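PDB 3TR3: BolA from Coxiella burnetii, which is of unknown function but, as a BolA/IbaG family member, probably takes part in stress-induced cellular processes. Local coordinates for residues 40-43 with 49-52; 11-16 with 59-64. One frame throughout, in Å; residues are numbered along the deposited sequence.

Overall arrangement
Both contacts lie among the helices and turns packed on the three-stranded sheet of the BolA fold. Their centres are about 16 Å apart, and their nearest atoms about 7 Å, without touching. Contact 1 is partly buried and local: it folds the turn at 40-43 back on helix 47-57, which follows a few residues later. Contact 2 is a surface contact between helix 7-17 and helix 59-65, far apart in sequence. Helix 47-57, which carries 49-52, also reaches helix 7-17: its V54 touches F42 of contact 1 and I14 of helix 7-17. An arginine chain lies against a phenylalanine in contact 1. In contact 2 two aromatic rings stack flat.

Contact 1: residues 40-43 with 49-52; sequences PTFE and TRHR
The backbones come nearest at F42 and R50, with CA of F42 5.6 Å from CA of R50, where the 3-10 turn 40-42 meets helix 47-57. Within the turn, E43 N is hydrogen-bonded to P40 O. R50 CB lies over one face of the F42 ring, toward its rim. It makes a CH-pi contact there, 4.0 Å from the F42 ring centroid and 20° off the ring normal. From CB the R50 chain, extended from CG to NE, runs off the ring past CG and CB of F42. CG of R50 lies 3.5 Å from CG of F42. The extended chain brings the guanidinium to F42 CB, which sits over one of its faces, 3.4 Å from R50 NE. In the BolA fold this region links strand 32-38 to helix 47-57, near the end of strand 68-74. The F42 ring is buried there and also touches L18, V54 and T73. The guanidinium has further partners close by. NE of R50 bonds to Q45 O in the same connection. NH1 bonds to T73 O and forms a salt bridge with E78 of the C-terminal helix 76-80.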
ATOM      1  N   PRO B  40      -8.291 -11.961  -6.421  1.00 38.22           N
ATOM      2  CA  PRO B  40      -8.725 -13.366  -6.535  1.00 38.93           C
ATOM      3  C   PRO B  40      -8.893 -13.814  -8.003  1.00 40.05           C
ATOM      4  O   PRO B  40      -8.832 -15.003  -8.289  1.00 46.07           O
ATOM      5  CB  PRO B  40     -10.068 -13.386  -5.781  1.00 36.25           C
ATOM      6  CG  PRO B  40     -10.569 -11.957  -5.858  1.00 34.02           C
ATOM      7  CD  PRO B  40      -9.317 -11.117  -5.776  1.00 35.99           C
ATOM      8  N   THR B  41      -9.055 -12.859  -8.914  1.00 36.68           N
ATOM      9  CA  THR B  41      -9.157 -13.124 -10.349  1.00 36.55           C
ATOM     10  C   THR B  41      -7.863 -13.726 -10.945  1.00 33.69           C
ATOM     11  O   THR B  41      -7.866 -14.321 -12.026  1.00 33.50           O
ATOM     12  CB  THR B  41      -9.590 -11.817 -11.089  1.00 41.73           C
ATOM     13  OG1 THR B  41     -10.914 -11.460 -10.677  1.00 47.93           O
ATOM     14  CG2 THR B  41      -9.566 -11.948 -12.589  1.00 34.03           C
ATOM     15  N   PHE B  42      -6.750 -13.579 -10.240  1.00 34.71           N
ATOM     16  CA  PHE B  42      -5.479 -14.130 -10.724  1.00 34.47           C
ATOM     17  C   PHE B  42      -5.455 -15.648 -10.518  1.00 33.66           C
ATOM     18  O   PHE B  42      -4.563 -16.325 -11.007  1.00 35.99           O
ATOM     19  CB  PHE B  42      -4.255 -13.508 -10.018  1.00 36.04           C
ATOM     20  CG  PHE B  42      -4.109 -12.006 -10.193  1.00 34.49           C
ATOM     21  CD1 PHE B  42      -4.603 -11.362 -11.309  1.00 30.48           C
ATOM     22  CD2 PHE B  42      -3.444 -11.247  -9.225  1.00 33.23           C
ATOM     23  CE1 PHE B  42      -4.449  -9.968 -11.447  1.00 30.91           C
ATOM     24  CE2 PHE B  42      -3.278  -9.869  -9.366  1.00 30.90           C
ATOM     25  CZ  PHE B  42      -3.784  -9.227 -10.497  1.00 28.92           C
ATOM     26  N   GLU B  43      -6.424 -16.191  -9.787  1.00 31.98           N
ATOM     27  CA  GLU B  43      -6.419 -17.644  -9.560  1.00 33.15           C
ATOM     28  C   GLU B  43      -6.415 -18.407 -10.878  1.00 35.34           C
ATOM     29  O   GLU B  43      -7.308 -18.214 -11.731  1.00 37.29           O
ATOM     30  CB  GLU B  43      -7.582 -18.080  -8.671  1.00 30.96           C
ATOM     31  CG  GLU B  43      -7.503 -19.517  -8.232  1.00 39.22           C
ATOM     32  CD  GLU B  43      -6.328 -19.808  -7.306  1.00 51.33           C
ATOM     33  OE1 GLU B  43      -6.253 -19.193  -6.188  1.00 55.74           O
ATOM     34  OE2 GLU B  43      -5.488 -20.662  -7.702  1.00 52.98           O
ATOM     35  N   THR B  49      -0.376 -13.319 -17.788  1.00 34.25           N
ATOM     36  CA  THR B  49      -1.769 -12.896 -17.792  1.00 34.64           C
ATOM     37  C   THR B  49      -2.110 -11.970 -16.631  1.00 36.30           C
ATOM     38  O   THR B  49      -2.835 -10.991 -16.812  1.00 41.28           O
ATOM     39  CB  THR B  49      -2.702 -14.103 -17.710  1.00 36.42           C
ATOM     40  OG1 THR B  49      -2.528 -14.876 -18.892  1.00 42.94           O
ATOM     41  CG2 THR B  49      -4.148 -13.657 -17.581  1.00 34.90           C
ATOM     42  N   ARG B  50      -1.623 -12.306 -15.435  1.00 31.57           N
ATOM     43  CA  ARG B  50      -1.938 -11.512 -14.246  1.00 30.01           C
ATOM     44  C   ARG B  50      -1.465 -10.084 -14.500  1.00 29.66           C
ATOM     45  O   ARG B  50      -2.216  -9.124 -14.321  1.00 27.74           O
ATOM     46  CB  ARG B  50      -1.271 -12.077 -13.004  1.00 30.68           C
ATOM     47  CG  ARG B  50      -1.858 -13.363 -12.470  1.00 29.79           C
ATOM     48  CD  ARG B  50      -0.903 -14.003 -11.467  1.00 23.11           C
ATOM     49  NE  ARG B  50      -1.458 -15.244 -10.968  1.00 36.24           N
ATOM     50  CZ  ARG B  50      -1.352 -15.697  -9.719  1.00 35.00           C
ATOM     51  NH1 ARG B  50      -0.707 -14.964  -8.806  1.00 26.65           N
ATOM     52  NH2 ARG B  50      -1.914 -16.881  -9.381  1.00 27.74           N
ATOM     53  N   HIS B  51      -0.240  -9.969 -15.004  1.00 32.15           N
ATOM     54  CA  HIS B  51       0.356  -8.663 -15.313  1.00 32.03           C
ATOM     55  C   HIS B  51      -0.414  -7.928 -16.394  1.00 35.49           C
ATOM     56  O   HIS B  51      -0.621  -6.732 -16.285  1.00 38.44           O
ATOM     57  CB  HIS B  51       1.840  -8.792 -15.701  1.00 33.09           C
ATOM     58  CG  HIS B  51       2.737  -9.220 -14.575  1.00 38.16           C
ATOM     59  ND1 HIS B  51       4.104  -9.036 -14.604  1.00 37.98           N
ATOM     60  CD2 HIS B  51       2.465  -9.830 -13.390  1.00 35.22           C
ATOM     61  CE1 HIS B  51       4.631  -9.514 -13.492  1.00 34.61           C
ATOM     62  NE2 HIS B  51       3.663 -10.021 -12.750  1.00 35.61           N
ATOM     63  N   ARG B  52      -0.855  -8.640 -17.431  1.00 35.47           N
ATOM     64  CA  ARG B  52      -1.592  -7.981 -18.501  1.00 38.94           C
ATOM     65  C   ARG B  52      -2.945  -7.429 -18.062  1.00 35.62           C
ATOM     66  O   ARG B  52      -3.350  -6.337 -18.498  1.00 35.10           O
ATOM     67  CB  ARG B  52      -1.732  -8.896 -19.709  1.00 44.32           C
ATOM     68  CG  ARG B  52      -0.438  -9.002 -20.435  1.00 53.21           C
ATOM     69  CD  ARG B  52      -0.475 -10.098 -21.439  1.00 64.55           C
ATOM     70  NE  ARG B  52       0.682  -9.999 -22.321  1.00 77.80           N
ATOM     71  CZ  ARG B  52       0.890 -10.786 -23.377  1.00 84.75           C
ATOM     72  NH1 ARG B  52       0.013 -11.746 -23.685  1.00 82.56           N
ATOM     73  NH2 ARG B  52       1.982 -10.612 -24.120  1.00 86.79           N
TER

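Contact 2: residues 11-16 with 59-64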
ATOM      1  N   LYS B  11      -2.281   3.383  -7.295  1.00 31.87           N
ATOM      2  CA  LYS B  11      -3.137   2.592  -6.421  1.00 29.81           C
ATOM      3  C   LYS B  11      -4.624   2.769  -6.708  1.00 37.94           C
ATOM      4  O   LYS B  11      -5.372   1.772  -6.772  1.00 34.43           O
ATOM      5  CB  LYS B  11      -2.843   2.890  -4.943  1.00 28.79           C
ATOM      6  CG  LYS B  11      -3.998   2.603  -4.004  1.00 36.17           C
ATOM      7  CD  LYS B  11      -3.534   2.651  -2.544  1.00 43.54           C
ATOM      8  CE  LYS B  11      -4.715   2.826  -1.595  1.00 51.00           C
ATOM      9  NZ  LYS B  11      -5.424   1.565  -1.290  1.00 54.97           N
ATOM     10  N   GLN B  12      -5.052   4.027  -6.863  1.00 35.19           N
ATOM     11  CA  GLN B  12      -6.431   4.309  -7.214  1.00 39.93           C
ATOM     12  C   GLN B  12      -6.855   3.763  -8.603  1.00 38.49           C
ATOM     13  O   GLN B  12      -7.938   3.219  -8.740  1.00 35.90           O
ATOM     14  CB  GLN B  12      -6.707   5.810  -7.109  1.00 47.09           C
ATOM     15  CG  GLN B  12      -6.675   6.313  -5.661  1.00 57.92           C
ATOM     16  CD  GLN B  12      -7.153   7.765  -5.513  1.00 66.74           C
ATOM     17  OE1 GLN B  12      -6.821   8.644  -6.332  1.00 69.21           O
ATOM     18  NE2 GLN B  12      -7.938   8.021  -4.460  1.00 67.09           N
ATOM     19  N   TRP B  13      -6.001   3.935  -9.616  1.00 39.15           N
ATOM     20  CA  TRP B  13      -6.297   3.563 -10.993  1.00 34.56           C
ATOM     21  C   TRP B  13      -6.460   2.045 -11.136  1.00 37.22           C
ATOM     22  O   TRP B  13      -7.393   1.577 -11.777  1.00 41.51           O
ATOM     23  CB  TRP B  13      -5.197   4.050 -11.940  1.00 30.04           C
ATOM     24  CG  TRP B  13      -5.090   5.544 -12.103  1.00 38.33           C
ATOM     25  CD1 TRP B  13      -6.063   6.473 -11.861  1.00 41.97           C
ATOM     26  CD2 TRP B  13      -3.928   6.287 -12.528  1.00 37.51           C
ATOM     27  NE1 TRP B  13      -5.589   7.740 -12.121  1.00 41.39           N
ATOM     28  CE2 TRP B  13      -4.285   7.657 -12.533  1.00 40.51           C
ATOM     29  CE3 TRP B  13      -2.627   5.922 -12.917  1.00 32.57           C
ATOM     30  CZ2 TRP B  13      -3.389   8.671 -12.901  1.00 41.09           C
ATOM     31  CZ3 TRP B  13      -1.737   6.921 -13.290  1.00 37.48           C
ATOM     32  CH2 TRP B  13      -2.124   8.287 -13.276  1.00 41.17           C
ATOM     33  N   ILE B  14      -5.560   1.283 -10.524  1.00 34.31           N
ATOM     34  CA  ILE B  14      -5.626  -0.166 -10.600  1.00 35.22           C
ATOM     35  C   ILE B  14      -6.843  -0.693  -9.849  1.00 37.26           C
ATOM     36  O   ILE B  14      -7.543  -1.554 -10.347  1.00 42.15           O
ATOM     37  CB  ILE B  14      -4.367  -0.827 -10.053  1.00 31.65           C
ATOM     38  CG1 ILE B  14      -3.142  -0.437 -10.880  1.00 27.44           C
ATOM     39  CG2 ILE B  14      -4.542  -2.325 -10.011  1.00 29.03           C
ATOM     40  CD1 ILE B  14      -1.800  -0.948 -10.226  1.00 23.89           C
ATOM     41  N   GLU B  15      -7.116  -0.166  -8.661  1.00 33.44           N
ATOM     42  CA  GLU B  15      -8.316  -0.584  -7.929  1.00 33.23           C
ATOM     43  C   GLU B  15      -9.639  -0.168  -8.595  1.00 38.18           C
ATOM     44  O   GLU B  15     -10.665  -0.786  -8.388  1.00 43.96           O
ATOM     45  CB  GLU B  15      -8.262  -0.126  -6.472  1.00 29.00           C
ATOM     46  CG  GLU B  15      -7.086  -0.740  -5.711  1.00 33.62           C
ATOM     47  CD  GLU B  15      -6.913  -0.168  -4.311  1.00 39.54           C
ATOM     48  OE1 GLU B  15      -7.496   0.902  -4.020  1.00 44.55           O
ATOM     49  OE2 GLU B  15      -6.195  -0.799  -3.505  1.00 37.13           O
ATOM     50  N   THR B  16      -9.601   0.881  -9.394  1.00 38.00           N
ATOM     51  CA  THR B  16     -10.766   1.329 -10.117  1.00 37.87           C
ATOM     52  C   THR B  16     -10.994   0.412 -11.308  1.00 41.35           C
ATOM     53  O   THR B  16     -12.090  -0.055 -11.507  1.00 44.26           O
ATOM     54  CB  THR B  16     -10.603   2.794 -10.583  1.00 38.31           C
ATOM     55  OG1 THR B  16     -10.713   3.652  -9.443  1.00 46.22           O
ATOM     56  CG2 THR B  16     -11.673   3.194 -11.595  1.00 34.86           C
ATOM     57  N   GLY B  59      -5.324   1.186 -18.473  1.00 34.33           N
ATOM     58  CA  GLY B  59      -5.774   1.793 -19.706  1.00 28.19           C
ATOM     59  C   GLY B  59      -4.799   2.771 -20.306  1.00 37.84           C
ATOM     60  O   GLY B  59      -3.642   2.431 -20.546  1.00 41.53           O
ATOM     61  N   SER B  60      -5.260   3.998 -20.523  1.00 34.02           N
ATOM     62  CA  SER B  60      -4.451   5.016 -21.165  1.00 38.49           C
ATOM     63  C   SER B  60      -3.341   5.571 -20.251  1.00 42.26           C
ATOM     64  O   SER B  60      -2.365   6.132 -20.740  1.00 42.58           O
ATOM     65  CB  SER B  60      -5.351   6.143 -21.679  1.00 41.12           C
ATOM     66  OG  SER B  60      -5.862   6.906 -20.610  1.00 45.36           O
ATOM     67  N   HIS B  61      -3.510   5.423 -18.931  1.00 41.89           N
ATOM     68  CA  HIS B  61      -2.491   5.820 -17.982  1.00 39.39           C
ATOM     69  C   HIS B  61      -1.209   5.037 -18.261  1.00 41.86           C
ATOM     70  O   HIS B  61      -0.086   5.591 -18.227  1.00 38.06           O
ATOM     71  CB  HIS B  61      -2.970   5.597 -16.539  1.00 40.36           C
ATOM     72  CG  HIS B  61      -4.158   6.429 -16.170  1.00 48.90           C
ATOM     73  ND1 HIS B  61      -4.158   7.810 -16.245  1.00 49.84           N
ATOM     74  CD2 HIS B  61      -5.402   6.076 -15.749  1.00 48.99           C
ATOM     75  CE1 HIS B  61      -5.339   8.270 -15.873  1.00 51.05           C
ATOM     76  NE2 HIS B  61      -6.113   7.235 -15.575  1.00 52.52           N
HETATM   77  N   MSE B  62      -1.390   3.752 -18.558  1.00 40.90           N
HETATM   78  CA  MSE B  62      -0.269   2.883 -18.866  1.00 40.18           C
HETATM   79  C   MSE B  62       0.350   3.244 -20.201  1.00 42.03           C
HETATM   80  O   MSE B  62       1.550   3.073 -20.433  1.00 46.78           O
HETATM   81  CB  MSE B  62      -0.705   1.413 -18.880  1.00 36.72           C
HETATM   82  CG  MSE B  62       0.465   0.419 -18.750  1.00 40.76           C
HETATM   83 SE   MSE B  62       1.719   0.720 -17.176  1.00 62.68          SE
HETATM   84  CE  MSE B  62       3.425   1.031 -18.073  1.00 41.46           C
ATOM     85  N   GLN B  63      -0.469   3.752 -21.096  1.00 38.31           N
ATOM     86  CA  GLN B  63       0.002   3.949 -22.441  1.00 38.82           C
ATOM     87  C   GLN B  63       0.807   5.213 -22.509  1.00 36.56           C
ATOM     88  O   GLN B  63       1.862   5.242 -23.134  1.00 39.38           O
ATOM     89  CB  GLN B  63      -1.192   3.979 -23.403  1.00 45.58           C
ATOM     90  CG  GLN B  63      -0.913   4.612 -24.736  1.00 50.62           C
ATOM     91  CD  GLN B  63      -2.164   4.699 -25.617  1.00 56.68           C
ATOM     92  OE1 GLN B  63      -3.272   4.951 -25.117  1.00 59.48           O
ATOM     93  NE2 GLN B  63      -1.984   4.498 -26.941  1.00 51.93           N
ATOM     94  N   SER B  64       0.304   6.249 -21.842  1.00 38.72           N
ATOM     95  CA  SER B  64       0.830   7.618 -21.950  1.00 40.49           C
ATOM     96  C   SER B  64       1.509   8.224 -20.693  1.00 50.21           C
ATOM     97  O   SER B  64       2.401   9.045 -20.826  1.00 50.75           O
ATOM     98  CB  SER B  64      -0.299   8.557 -22.396  1.00 38.50           C
ATOM     99  OG  SER B  64      -0.586   8.330 -23.763  1.00 43.31           O
TER
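Two helices of the BolA fold, 7-17 and 59-65, meet at the protein surface through one aromatic stack, W13 on H61. The backbones stay apart: CA of W13 is 8.3 Å from CA of H61. CB of each residue points toward the other helix, and the two side chains cross at about a right angle. The imidazole lies face to face with the six-membered ring of the indole. The centroids of these two rings are 3.6 Å apart and their planes differ by 2°. H61 CG sits over the centre of the W13 ring, 3.5 Å above its plane. In return, W13 CE2 lies over the centre of the imidazole. H61 CD2 lies 3.5 Å from W13 CD2. H61 NE2 is over the indole face, 3.5 Å from W13 NE1, as part of the stack. ND1 of H61 is over the CZ2 side of the indole. CB of H61 adds a CH-pi contact, 4.0 Å from the centroid of the six-membered ring. V5 and L58 also pack on W13. H61 ND1 is hydrogen-bonded to D65, one turn on. That bond would help hold the imidazole flat on the indole, and the carboxylate would probably polarise the ring it steadies.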